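PDB 4WU0: similar to yteR (Bacilus subtilis), which is probably a glycoside hydrolase of family GH105 that acts on unsaturated rhamnogalacturonan fragments released from pectin. Local coordinates for residues A[2-6]-A[355-359]; A[8-12]-A[348-352]; A[244-248]-A[293-298]; A[312-318]-A[338-344]. All coordinates share one frame; numbering follows the deposited sequence.

Contacts 1 and 2 pair the same two helices, 4-14 and 345-360, so the two ends of the chain lie side by side. Contact 2 is the buried, apolar part of that pair, toward the start of helix 345-360, whereas contact 1, at its partly exposed end, works through a carboxylate, a serine and a water. Contact 3, also buried, sets a loop on helix 288-302 by shape more than by polar bonds, and Y295 of that helix reaches S355 of contact 1. Contact 4 is a partly buried strand pair rich in backbone hydrogen bonds; its L313 packs on M8, L348 and F351 of contact 2, and its segment 338-344 leads into helix 345-360.

Contact 1: residues A[2-6]-A[355-359]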
loop_
_atom_site.group_PDB
_atom_site.type_symbol
_atom_site.label_atom_id
_atom_site.label_comp_id
_atom_site.label_asym_id
_atom_site.label_seq_id
_atom_site.Cartn_x
_atom_site.Cartn_y
_atom_site.Cartn_z
ATOM N N GLN A 2 23.431 -2.010 -10.660
ATOM C CA GLN A 2 23.170 -2.929 -9.544
ATOM C C GLN A 2 21.666 -3.065 -9.311
ATOM O O GLN A 2 20.994 -2.067 -9.103
ATOM C CB GLN A 2 23.840 -2.412 -8.274
ATOM C CG GLN A 2 23.480 -3.199 -7.020
ATOM C CD GLN A 2 24.536 -3.098 -5.921
ATOM O OE1 GLN A 2 24.768 -2.029 -5.352
ATOM N NE2 GLN A 2 25.177 -4.221 -5.621
ATOM N N LYS A 3 21.147 -4.295 -9.343
ATOM C CA LYS A 3 19.703 -4.509 -9.258
ATOM C C LYS A 3 19.304 -4.698 -7.805
ATOM O O LYS A 3 19.465 -5.775 -7.210
ATOM C CB LYS A 3 19.269 -5.686 -10.123
ATOM C CG LYS A 3 19.607 -5.455 -11.601
ATOM C CD LYS A 3 19.037 -6.502 -12.528
ATOM C CE LYS A 3 17.537 -6.356 -12.716
ATOM N NZ LYS A 3 17.059 -7.126 -13.919
ATOM N N TYR A 4 18.772 -3.624 -7.240
ATOM C CA TYR A 4 18.387 -3.621 -5.841
ATOM C C TYR A 4 17.214 -4.531 -5.535
ATOM O O TYR A 4 17.026 -4.915 -4.376
ATOM C CB TYR A 4 18.096 -2.197 -5.351
ATOM C CG TYR A 4 19.357 -1.403 -5.095
ATOM C CD1 TYR A 4 19.975 -0.702 -6.109
ATOM C CD2 TYR A 4 19.933 -1.387 -3.842
ATOM C CE1 TYR A 4 21.146 0.004 -5.888
ATOM C CE2 TYR A 4 21.095 -0.674 -3.604
ATOM C CZ TYR A 4 21.692 0.017 -4.632
ATOM O OH TYR A 4 22.841 0.716 -4.399
ATOM N N SER A 5 16.406 -4.902 -6.531
ATOM C CA SER A 5 15.272 -5.784 -6.206
ATOM C C SER A 5 15.784 -7.130 -5.676
ATOM O O SER A 5 15.323 -7.648 -4.638
ATOM C CB SER A 5 14.332 -6.000 -7.412
ATOM O OG SER A 5 15.012 -6.624 -8.472
ATOM N N LYS A 6 16.764 -7.680 -6.372
ATOM C CA LYS A 6 17.349 -8.961 -5.958
ATOM C C LYS A 6 18.206 -8.800 -4.698
ATOM O O LYS A 6 18.154 -9.629 -3.786
ATOM C CB LYS A 6 18.193 -9.555 -7.078
ATOM C CG LYS A 6 18.899 -10.849 -6.689
ATOM C CD LYS A 6 19.707 -11.424 -7.859
ATOM C CE LYS A 6 20.346 -12.749 -7.479
ATOM N NZ LYS A 6 21.112 -13.301 -8.635
ATOM N N SER A 355 11.966 -0.820 -6.935
ATOM C CA SER A 355 13.197 -1.278 -7.574
ATOM C C SER A 355 12.891 -2.059 -8.844
ATOM O O SER A 355 13.531 -1.867 -9.871
ATOM C CB SER A 355 13.987 -2.171 -6.623
ATOM O OG SER A 355 14.368 -1.459 -5.464
ATOM N N TYR A 356 11.900 -2.943 -8.776
ATOM C CA TYR A 356 11.517 -3.713 -9.945
ATOM C C TYR A 356 11.094 -2.766 -11.072
ATOM O O TYR A 356 11.504 -2.946 -12.218
ATOM C CB TYR A 356 10.395 -4.691 -9.596
ATOM C CG TYR A 356 9.807 -5.400 -10.791
ATOM C CD1 TYR A 356 10.437 -6.498 -11.344
ATOM C CD2 TYR A 356 8.634 -4.948 -11.377
ATOM C CE1 TYR A 356 9.912 -7.144 -12.456
ATOM C CE2 TYR A 356 8.102 -5.586 -12.499
ATOM C CZ TYR A 356 8.746 -6.683 -13.021
ATOM O OH TYR A 356 8.225 -7.328 -14.123
ATOM N N GLU A 357 10.291 -1.758 -10.751
ATOM C CA GLU A 357 9.809 -0.840 -11.797
ATOM C C GLU A 357 10.954 -0.013 -12.376
ATOM O O GLU A 357 10.992 0.251 -13.565
ATOM C CB GLU A 357 8.738 0.104 -11.265
ATOM C CG GLU A 357 7.395 -0.559 -10.970
ATOM C CD GLU A 357 6.604 -0.944 -12.219
ATOM O OE1 GLU A 357 6.840 -0.387 -13.318
ATOM O OE2 GLU A 357 5.722 -1.829 -12.093
ATOM N N TYR A 358 11.858 0.432 -11.512
ATOM C CA TYR A 358 13.013 1.204 -11.957
ATOM C C TYR A 358 13.868 0.391 -12.915
ATOM O O TYR A 358 14.261 0.864 -13.980
ATOM C CB TYR A 358 13.860 1.616 -10.758
ATOM C CG TYR A 358 15.109 2.370 -11.135
ATOM C CD1 TYR A 358 15.066 3.724 -11.360
ATOM C CD2 TYR A 358 16.327 1.718 -11.244
ATOM C CE1 TYR A 358 16.210 4.426 -11.689
ATOM C CE2 TYR A 358 17.471 2.407 -11.581
ATOM C CZ TYR A 358 17.406 3.759 -11.792
ATOM O OH TYR A 358 18.544 4.478 -12.141
ATOM N N GLU A 359 14.145 -0.843 -12.525
ATOM C CA GLU A 359 14.962 -1.722 -13.338
ATOM C C GLU A 359 14.294 -1.970 -14.679
ATOM O O GLU A 359 14.950 -2.018 -15.711
ATOM C CB GLU A 359 15.196 -3.033 -12.594
ATOM C CG GLU A 359 16.080 -2.853 -11.359
ATOM C CD GLU A 359 15.856 -3.906 -10.297
ATOM O OE1 GLU A 359 15.212 -4.946 -10.575
ATOM O OE2 GLU A 359 16.296 -3.676 -9.148
HETATM O O HOH W 1 14.491 -6.348 -12.976
#
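E359 reaches across to S5 and closes its carboxylate over the first turn of helix 4-14. Both oxygens use their syn lone pairs: OE2 accepts from S5 N at 2.9 Å, with an N-H...O angle of 160°, and OE1 accepts from S5 OG at 2.7 Å. This two-pronged grip on a single residue fixes the rotation of the carboxylate. S5 holds its hydroxyl between its own backbone N and carbonyl carbon (chi1 62°), on the same side as its N-H, which lets one carboxylate meet both donors. Sitting at the N-terminal end of a helix, the negative charge of E359 is probably favoured by the helix dipole.

K3, at the N-cap position, lays its aliphatic chain obliquely over that of E359, its CE 3.5 Å from E359 OE1. The chain bends at chi3 (74°), and its ammonium stops short of a salt bridge, with NZ 4.4 Å from OE1. A water fills in, accepting from K3 NZ at 2.8 Å and donating to E359 OE1 at 2.9 Å. One turn back along the other helix, S355 turns its CB to the S5 backbone, 3.6 Å from S5 N, while its OG bonds to Y295.

Helix 25-41 flanks the pair through W40, which bonds S5 OG by NE1 and makes a cation-pi contact with K3; helix 288-302 meets the pair at Y295, which packs on Y4 and stacks with Y358.

Contact 2: residues A[8-12]-A[348-352]; sequences MADSI and LGPFL
M8 and I12, one turn apart on helix 4-14, supply most of the apolar surface that meets L348, F351 and L352. The two short helical segments run nearly antiparallel, at 154° with their axes 10.9 Å apart, and no hydrogen bond crosses between them.

The sulfur-bearing chain of M8 makes the crosswise contacts. CG stands anti to the backbone N (chi1 -177°), and bends at chi2 and chi3 then carry SD to L348 and CE to F351, while CB and CG lie against L352; M8 crosses all three at about a right angle. SD lies 3.7 Å from L348 CD2, and the methyl CE is 3.7 Å from F351 CD2 at an oblique approach to the ring.

The branched aliphatic chains meet differently. I12 and the two leucines reach toward each other, tip to tip: I12 CD1 is 3.7 Å from L352 CD1, and I12 CG1 is 4.1 Å from L348 CD1. L352 thereby divides its two methyls, CD1 going to I12 and CD2 lying against M8 and the backbone of A9, where A9 N is 3.7 Å away. All six touching residues are buried, so these contacts exclude solvent from the seam between the helices.

Helix 25-41 adjoins the seam through V37, T30 and I34, which touch A9, I12 and L352 respectively. L313 of strand 311-317 packs against M8, L348 and F351, joining the helix pair to the small sheet.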
loop_
_atom_site.group_PDB
_atom_site.type_symbol
_atom_site.label_atom_id
_atom_site.label_comp_id
_atom_site.label_asym_id
_atom_site.label_seq_id
_atom_site.Cartn_x
_atom_site.Cartn_y
_atom_site.Cartn_z
ATOM N N MET A 8 17.916 -6.640 -2.297
ATOM C CA MET A 8 17.047 -6.518 -1.142
ATOM C C MET A 8 16.333 -7.818 -0.799
ATOM O O MET A 8 16.190 -8.159 0.374
ATOM C CB MET A 8 16.023 -5.416 -1.351
ATOM C CG MET A 8 15.146 -5.209 -0.143
ATOM S SD MET A 8 16.109 -4.863 1.347
ATOM C CE MET A 8 16.153 -3.121 1.137
ATOM N N ALA A 9 15.837 -8.524 -1.813
ATOM C CA ALA A 9 15.199 -9.817 -1.582
ATOM C C ALA A 9 16.162 -10.759 -0.861
ATOM O O ALA A 9 15.799 -11.411 0.115
ATOM C CB ALA A 9 14.734 -10.438 -2.909
ATOM N N ASP A 10 17.403 -10.804 -1.338
ATOM C CA ASP A 10 18.404 -11.667 -0.728
ATOM C C ASP A 10 18.693 -11.209 0.709
ATOM O O ASP A 10 18.928 -12.031 1.587
ATOM C CB ASP A 10 19.694 -11.680 -1.556
ATOM C CG ASP A 10 19.549 -12.474 -2.835
ATOM O OD1 ASP A 10 18.599 -13.297 -2.899
ATOM O OD2 ASP A 10 20.373 -12.275 -3.774
ATOM N N SER A 11 18.658 -9.904 0.945
ATOM C CA SER A 11 18.870 -9.376 2.292
ATOM C C SER A 11 17.747 -9.771 3.244
ATOM O O SER A 11 17.990 -10.153 4.388
ATOM C CB SER A 11 18.999 -7.847 2.263
ATOM O OG SER A 11 20.107 -7.448 1.491
ATOM N N ILE A 12 16.513 -9.667 2.771
ATOM C CA ILE A 12 15.350 -10.009 3.587
ATOM C C ILE A 12 15.414 -11.477 4.001
ATOM O O ILE A 12 15.166 -11.827 5.159
ATOM C CB ILE A 12 14.059 -9.720 2.814
ATOM C CG1 ILE A 12 13.879 -8.208 2.606
ATOM C CG2 ILE A 12 12.830 -10.308 3.525
ATOM C CD1 ILE A 12 12.865 -7.880 1.540
ATOM N N LEU A 348 9.932 -2.360 3.219
ATOM C CA LEU A 348 10.663 -3.290 2.361
ATOM C C LEU A 348 9.885 -3.640 1.104
ATOM O O LEU A 348 10.436 -3.693 0.015
ATOM C CB LEU A 348 11.006 -4.582 3.115
ATOM C CG LEU A 348 11.984 -4.449 4.270
ATOM C CD1 LEU A 348 11.966 -5.684 5.158
ATOM C CD2 LEU A 348 13.378 -4.217 3.772
ATOM N N GLY A 349 8.614 -3.944 1.255
ATOM C CA GLY A 349 7.805 -4.310 0.102
ATOM C C GLY A 349 7.770 -3.236 -0.963
ATOM O O GLY A 349 8.059 -3.497 -2.127
ATOM N N PRO A 350 7.386 -2.009 -0.579
ATOM C CA PRO A 350 7.370 -0.921 -1.561
ATOM C C PRO A 350 8.738 -0.658 -2.164
ATOM O O PRO A 350 8.825 -0.329 -3.342
ATOM C CB PRO A 350 6.879 0.278 -0.735
ATOM C CG PRO A 350 5.986 -0.361 0.289
ATOM C CD PRO A 350 6.665 -1.641 0.660
ATOM N N PHE A 351 9.800 -0.799 -1.382
ATOM C CA PHE A 351 11.141 -0.620 -1.947
ATOM C C PHE A 351 11.458 -1.689 -3.004
ATOM O O PHE A 351 11.995 -1.389 -4.073
ATOM C CB PHE A 351 12.229 -0.587 -0.873
ATOM C CG PHE A 351 13.594 -0.391 -1.459
ATOM C CD1 PHE A 351 14.009 0.861 -1.836
ATOM C CD2 PHE A 351 14.421 -1.472 -1.722
ATOM C CE1 PHE A 351 15.261 1.047 -2.447
ATOM C CE2 PHE A 351 15.663 -1.284 -2.304
ATOM C CZ PHE A 351 16.071 -0.006 -2.670
ATOM N N LEU A 352 11.120 -2.943 -2.740
ATOM C CA LEU A 352 11.284 -3.987 -3.739
ATOM C C LEU A 352 10.505 -3.682 -5.005
ATOM O O LEU A 352 11.007 -3.872 -6.115
ATOM C CB LEU A 352 10.761 -5.310 -3.185
ATOM C CG LEU A 352 11.597 -6.004 -2.119
ATOM C CD1 LEU A 352 10.759 -7.063 -1.402
ATOM C CD2 LEU A 352 12.807 -6.639 -2.795
#

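Contact 3: residues A[244-248]-A[293-298]; sequences ASKVW and EAYKGL
An ST turn in the loop between helices 223-240 and 264-279 presents K246 and V247 to helix 288-302. The turn is closed by V247 N donating to S245 OG at 3.2 Å, with an N-H...O angle of 164°; S245 OG also bonds to D242.

Close to the turn, the backbones nearly meet at G297, where S245 O lies 3.6 Å from G297 CA in a CA-H...O contact. V247 sets its CG1 against the same turn of the helix, 3.6 Å from G297 C, and touches the methyl end of L298. A294 turns its CB to the K246 carbonyl and the indole of W248, 3.5 Å from K246 O and 4.2 Å from W248 CZ3.

At the outer end, K246 and E293 cross obliquely. The lysine folds back at chi2 (-54°), laying its CG on E293 CG at 3.6 Å and its CE against the carboxylate, 3.5 Å from E293 OE2. K246 NZ is bonded to the carbonyl of N243, and it remains 4.3 Å from E293 OE1.

No hydrogen bond spans the two segments, so the loop is fitted to the helix by close apolar contacts and backbone proximity. The nearby opposite charges of K246 and E293 probably add a modest attraction, while S245 and K246 bond to D242 and N243 within the loop and W248 NE1 bonds to the carbonyl of L237 on helix 223-240.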
loop_
_atom_site.group_PDB
_atom_site.type_symbol
_atom_site.label_atom_id
_atom_site.label_comp_id
_atom_site.label_asym_id
_atom_site.label_seq_id
_atom_site.Cartn_x
_atom_site.Cartn_y
_atom_site.Cartn_z
ATOM N N ALA A 244 16.150 18.793 -2.029
ATOM C CA ALA A 244 17.518 18.309 -1.884
ATOM C C ALA A 244 17.592 16.788 -2.059
ATOM O O ALA A 244 18.413 16.280 -2.806
ATOM C CB ALA A 244 18.065 18.716 -0.534
ATOM N N SER A 245 16.711 16.060 -1.387
ATOM C CA SER A 245 16.779 14.602 -1.354
ATOM C C SER A 245 15.992 13.915 -2.472
ATOM O O SER A 245 16.275 12.773 -2.818
ATOM C CB SER A 245 16.241 14.104 -0.028
ATOM O OG SER A 245 14.847 14.327 0.064
ATOM N N LYS A 246 14.989 14.615 -2.994
ATOM C CA LYS A 246 14.055 14.076 -3.991
ATOM C C LYS A 246 13.090 13.036 -3.444
ATOM O O LYS A 246 12.458 12.327 -4.228
ATOM C CB LYS A 246 14.784 13.529 -5.232
ATOM C CG LYS A 246 15.736 14.532 -5.852
ATOM C CD LYS A 246 15.062 15.855 -6.169
ATOM C CE LYS A 246 16.042 16.811 -6.870
ATOM N NZ LYS A 246 15.580 18.227 -6.869
ATOM N N VAL A 247 12.951 12.968 -2.120
ATOM C CA VAL A 247 11.991 12.067 -1.505
ATOM C C VAL A 247 10.997 12.867 -0.644
ATOM O O VAL A 247 10.894 14.110 -0.796
ATOM C CB VAL A 247 12.676 10.875 -0.785
ATOM C CG1 VAL A 247 13.644 10.174 -1.783
ATOM C CG2 VAL A 247 13.426 11.291 0.467
ATOM N N TRP A 248 10.241 12.166 0.204
ATOM C CA TRP A 248 9.091 12.745 0.872
ATOM C C TRP A 248 9.136 12.608 2.392
ATOM O O TRP A 248 9.715 11.666 2.921
ATOM C CB TRP A 248 7.793 12.130 0.314
ATOM C CG TRP A 248 7.463 12.656 -1.053
ATOM C CD1 TRP A 248 6.655 13.706 -1.340
ATOM C CD2 TRP A 248 7.941 12.161 -2.315
ATOM N NE1 TRP A 248 6.615 13.915 -2.685
ATOM C CE2 TRP A 248 7.394 12.988 -3.315
ATOM C CE3 TRP A 248 8.790 11.112 -2.692
ATOM C CZ2 TRP A 248 7.652 12.792 -4.690
ATOM C CZ3 TRP A 248 9.062 10.929 -4.047
ATOM C CH2 TRP A 248 8.499 11.776 -5.026
ATOM N N GLU A 293 15.202 9.951 -10.729
ATOM C CA GLU A 293 15.920 10.733 -9.726
ATOM C C GLU A 293 15.385 10.461 -8.321
ATOM O O GLU A 293 16.151 10.333 -7.357
ATOM C CB GLU A 293 15.800 12.212 -10.085
ATOM C CG GLU A 293 16.440 13.152 -9.147
ATOM C CD GLU A 293 16.221 14.602 -9.570
ATOM O OE1 GLU A 293 15.037 15.018 -9.723
ATOM O OE2 GLU A 293 17.230 15.318 -9.752
ATOM N N ALA A 294 14.071 10.336 -8.208
ATOM C CA ALA A 294 13.449 10.055 -6.919
ATOM C C ALA A 294 13.831 8.660 -6.433
ATOM O O ALA A 294 14.104 8.465 -5.244
ATOM C CB ALA A 294 11.914 10.206 -6.997
ATOM N N TYR A 295 13.849 7.692 -7.348
ATOM C CA TYR A 295 14.307 6.359 -7.015
ATOM C C TYR A 295 15.724 6.383 -6.470
ATOM O O TYR A 295 16.012 5.767 -5.446
ATOM C CB TYR A 295 14.246 5.406 -8.211
ATOM C CG TYR A 295 14.729 4.045 -7.802
ATOM C CD1 TYR A 295 13.923 3.200 -7.056
ATOM C CD2 TYR A 295 16.010 3.616 -8.107
ATOM C CE1 TYR A 295 14.386 1.971 -6.638
ATOM C CE2 TYR A 295 16.475 2.386 -7.689
ATOM C CZ TYR A 295 15.658 1.566 -6.954
ATOM O OH TYR A 295 16.130 0.330 -6.558
ATOM N N LYS A 296 16.633 7.060 -7.156
ATOM C CA LYS A 296 17.996 7.142 -6.666
ATOM C C LYS A 296 18.049 7.835 -5.292
ATOM O O LYS A 296 18.880 7.507 -4.443
ATOM C CB LYS A 296 18.880 7.843 -7.697
ATOM C CG LYS A 296 19.255 6.888 -8.829
ATOM C CD LYS A 296 20.266 7.455 -9.778
ATOM C CE LYS A 296 19.662 8.616 -10.510
ATOM N NZ LYS A 296 20.535 9.146 -11.602
ATOM N N GLY A 297 17.118 8.755 -5.059
ATOM C CA GLY A 297 16.979 9.379 -3.759
ATOM C C GLY A 297 16.627 8.399 -2.660
ATOM O O GLY A 297 17.072 8.529 -1.527
ATOM N N LEU A 298 15.807 7.402 -2.966
ATOM C CA LEU A 298 15.526 6.364 -1.973
ATOM C C LEU A 298 16.822 5.669 -1.521
ATOM O O LEU A 298 17.036 5.392 -0.337
ATOM C CB LEU A 298 14.596 5.311 -2.560
ATOM C CG LEU A 298 13.247 5.733 -3.101
ATOM C CD1 LEU A 298 12.564 4.517 -3.698
ATOM C CD2 LEU A 298 12.412 6.299 -1.985
#

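Contact 4: residues A[312-318]-A[338-344]; sequences NLNKICY and EPIVSNE
N343 takes both main-chain polar atoms of L313: its side-chain OD1 accepts from L313 N at 2.9 Å, and its own N donates to L313 O at 2.8 Å. Its ND2 donates to N312 OD1 at 2.9 Å. That bond leaves N343 close to its amide plane but arrives above the N312 carbonyl plane, 63° out of it, the two amides being turned 74° apart. The N, OD1 and ND2 of N343 are thus all used.

Further along, I316 and V341 form an antiparallel hydrogen-bonded pair, I316 N to V341 O at 2.9 Å and V341 N to I316 O at 2.8 Å. Y318 N then donates to P339 O at 2.8 Å and 172°, closing the pairing beyond C317 and I340. E344 brings OE1 in plane to the Y318 ring edge, 3.5 Å from CE1, its carboxylate nearly perpendicular to the ring; as N-cap of helix 345-360 it also caps a backbone N with its side chain, and OE2 forms a salt bridge with K346.

C317 N and O find partners in E263 and R200. Together these bonds build one edge of a small three-stranded antiparallel sheet, 340-341 lying outermost beside 311-317, in a largely helical GH105 enzyme.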
loop_
_atom_site.group_PDB
_atom_site.type_symbol
_atom_site.label_atom_id
_atom_site.label_comp_id
_atom_site.label_asym_id
_atom_site.label_seq_id
_atom_site.Cartn_x
_atom_site.Cartn_y
_atom_site.Cartn_z
ATOM N N ASN A 312 20.435 -2.750 4.450
ATOM C CA ASN A 312 19.326 -2.340 5.306
ATOM C C ASN A 312 18.541 -1.220 4.677
ATOM O O ASN A 312 19.092 -0.357 4.011
ATOM C CB ASN A 312 19.827 -1.787 6.645
ATOM C CG ASN A 312 20.448 -2.826 7.527
ATOM O OD1 ASN A 312 20.257 -4.037 7.355
ATOM N ND2 ASN A 312 21.210 -2.352 8.504
ATOM N N LEU A 313 17.233 -1.246 4.877
ATOM C CA LEU A 313 16.392 -0.102 4.557
ATOM C C LEU A 313 16.036 0.609 5.857
ATOM O O LEU A 313 15.450 0.028 6.748
ATOM C CB LEU A 313 15.118 -0.540 3.843
ATOM C CG LEU A 313 14.163 0.577 3.402
ATOM C CD1 LEU A 313 14.749 1.427 2.315
ATOM C CD2 LEU A 313 12.836 -0.017 2.936
ATOM N N ASN A 314 16.404 1.879 5.943
ATOM C CA ASN A 314 16.224 2.657 7.157
ATOM C C ASN A 314 15.102 3.685 7.037
ATOM O O ASN A 314 14.650 3.986 5.940
ATOM C CB ASN A 314 17.532 3.413 7.427
ATOM C CG ASN A 314 18.737 2.492 7.614
ATOM O OD1 ASN A 314 19.695 2.498 6.825
ATOM N ND2 ASN A 314 18.730 1.768 8.691
ATOM N N LYS A 315 14.722 4.249 8.181
ATOM C CA LYS A 315 13.840 5.412 8.296
ATOM C C LYS A 315 12.405 5.119 7.906
ATOM O O LYS A 315 11.741 5.924 7.231
ATOM C CB LYS A 315 14.375 6.605 7.504
ATOM C CG LYS A 315 15.881 6.871 7.658
ATOM C CD LYS A 315 16.290 7.089 9.121
ATOM C CE LYS A 315 17.785 7.381 9.205
ATOM N NZ LYS A 315 18.234 7.647 10.600
ATOM N N ILE A 316 11.904 4.002 8.416
ATOM C CA ILE A 316 10.538 3.585 8.125
ATOM C C ILE A 316 9.649 3.845 9.341
ATOM O O ILE A 316 9.955 3.434 10.441
ATOM C CB ILE A 316 10.494 2.091 7.780
ATOM C CG1 ILE A 316 11.441 1.759 6.616
ATOM C CG2 ILE A 316 9.074 1.662 7.511
ATOM C CD1 ILE A 316 11.816 0.305 6.588
ATOM N N CYS A 317 8.534 4.526 9.131
ATOM C CA CYS A 317 7.586 4.713 10.232
ATOM C C CYS A 317 6.980 3.356 10.562
ATOM O O CYS A 317 6.352 2.752 9.711
ATOM C CB CYS A 317 6.481 5.685 9.822
ATOM S SG CYS A 317 5.203 5.807 11.122
ATOM N N TYR A 318 7.139 2.872 11.782
ATOM C CA TYR A 318 6.712 1.512 12.088
ATOM C C TYR A 318 5.182 1.324 11.955
ATOM O O TYR A 318 4.710 0.299 11.442
ATOM C CB TYR A 318 7.193 1.088 13.476
ATOM C CG TYR A 318 6.682 -0.267 13.913
ATOM C CD1 TYR A 318 6.974 -1.420 13.183
ATOM C CD2 TYR A 318 5.884 -0.391 15.037
ATOM C CE1 TYR A 318 6.488 -2.648 13.581
ATOM C CE2 TYR A 318 5.406 -1.615 15.441
ATOM C CZ TYR A 318 5.708 -2.738 14.709
ATOM O OH TYR A 318 5.217 -3.964 15.117
ATOM N N GLU A 338 5.605 8.214 16.629
ATOM C CA GLU A 338 5.642 6.780 16.344
ATOM C C GLU A 338 7.069 6.338 15.997
ATOM O O GLU A 338 7.885 7.151 15.557
ATOM C CB GLU A 338 4.656 6.404 15.231
ATOM C CG GLU A 338 3.157 6.564 15.593
ATOM C CD GLU A 338 2.611 5.463 16.490
ATOM O OE1 GLU A 338 3.400 4.788 17.188
ATOM O OE2 GLU A 338 1.368 5.276 16.524
ATOM N N PRO A 339 7.385 5.051 16.215
ATOM C CA PRO A 339 8.778 4.609 16.005
ATOM C C PRO A 339 9.257 4.732 14.564
ATOM O O PRO A 339 8.468 4.548 13.630
ATOM C CB PRO A 339 8.747 3.125 16.379
ATOM C CG PRO A 339 7.559 3.012 17.323
ATOM C CD PRO A 339 6.555 4.002 16.839
ATOM N N ILE A 340 10.550 5.001 14.413
ATOM C CA ILE A 340 11.231 4.957 13.121
ATOM C C ILE A 340 12.149 3.745 13.190
ATOM O O ILE A 340 13.019 3.665 14.070
ATOM C CB ILE A 340 12.052 6.221 12.874
ATOM C CG1 ILE A 340 11.160 7.464 12.929
ATOM C CG2 ILE A 340 12.765 6.130 11.538
ATOM C CD1 ILE A 340 11.959 8.769 12.958
ATOM N N VAL A 341 11.979 2.823 12.248
ATOM C CA VAL A 341 12.712 1.570 12.278
ATOM C C VAL A 341 13.358 1.207 10.957
ATOM O O VAL A 341 13.049 1.795 9.914
ATOM C CB VAL A 341 11.789 0.418 12.744
ATOM C CG1 VAL A 341 11.276 0.677 14.155
ATOM C CG2 VAL A 341 10.618 0.236 11.819
ATOM N N SER A 342 14.254 0.221 11.023
ATOM C CA SER A 342 14.866 -0.357 9.833
ATOM C C SER A 342 14.292 -1.752 9.526
ATOM O O SER A 342 13.804 -2.455 10.422
ATOM C CB SER A 342 16.368 -0.442 10.011
ATOM O OG SER A 342 16.691 -1.348 11.063
ATOM N N ASN A 343 14.357 -2.131 8.244
ATOM C CA ASN A 343 14.005 -3.474 7.803
ATOM C C ASN A 343 12.610 -3.916 8.224
ATOM O O ASN A 343 12.393 -5.054 8.599
ATOM C CB ASN A 343 15.083 -4.473 8.204
ATOM C CG ASN A 343 16.392 -4.193 7.513
ATOM O OD1 ASN A 343 16.418 -3.513 6.480
ATOM N ND2 ASN A 343 17.474 -4.695 8.067
ATOM N N GLU A 344 11.684 -2.975 8.128
ATOM C CA GLU A 344 10.276 -3.191 8.402
ATOM C C GLU A 344 9.544 -3.449 7.089
ATOM O O GLU A 344 9.646 -2.666 6.155
ATOM C CB GLU A 344 9.720 -1.959 9.126
ATOM C CG GLU A 344 8.227 -1.723 9.036
ATOM C CD GLU A 344 7.421 -2.881 9.532
ATOM O OE1 GLU A 344 7.845 -3.535 10.514
ATOM O OE2 GLU A 344 6.354 -3.135 8.929
#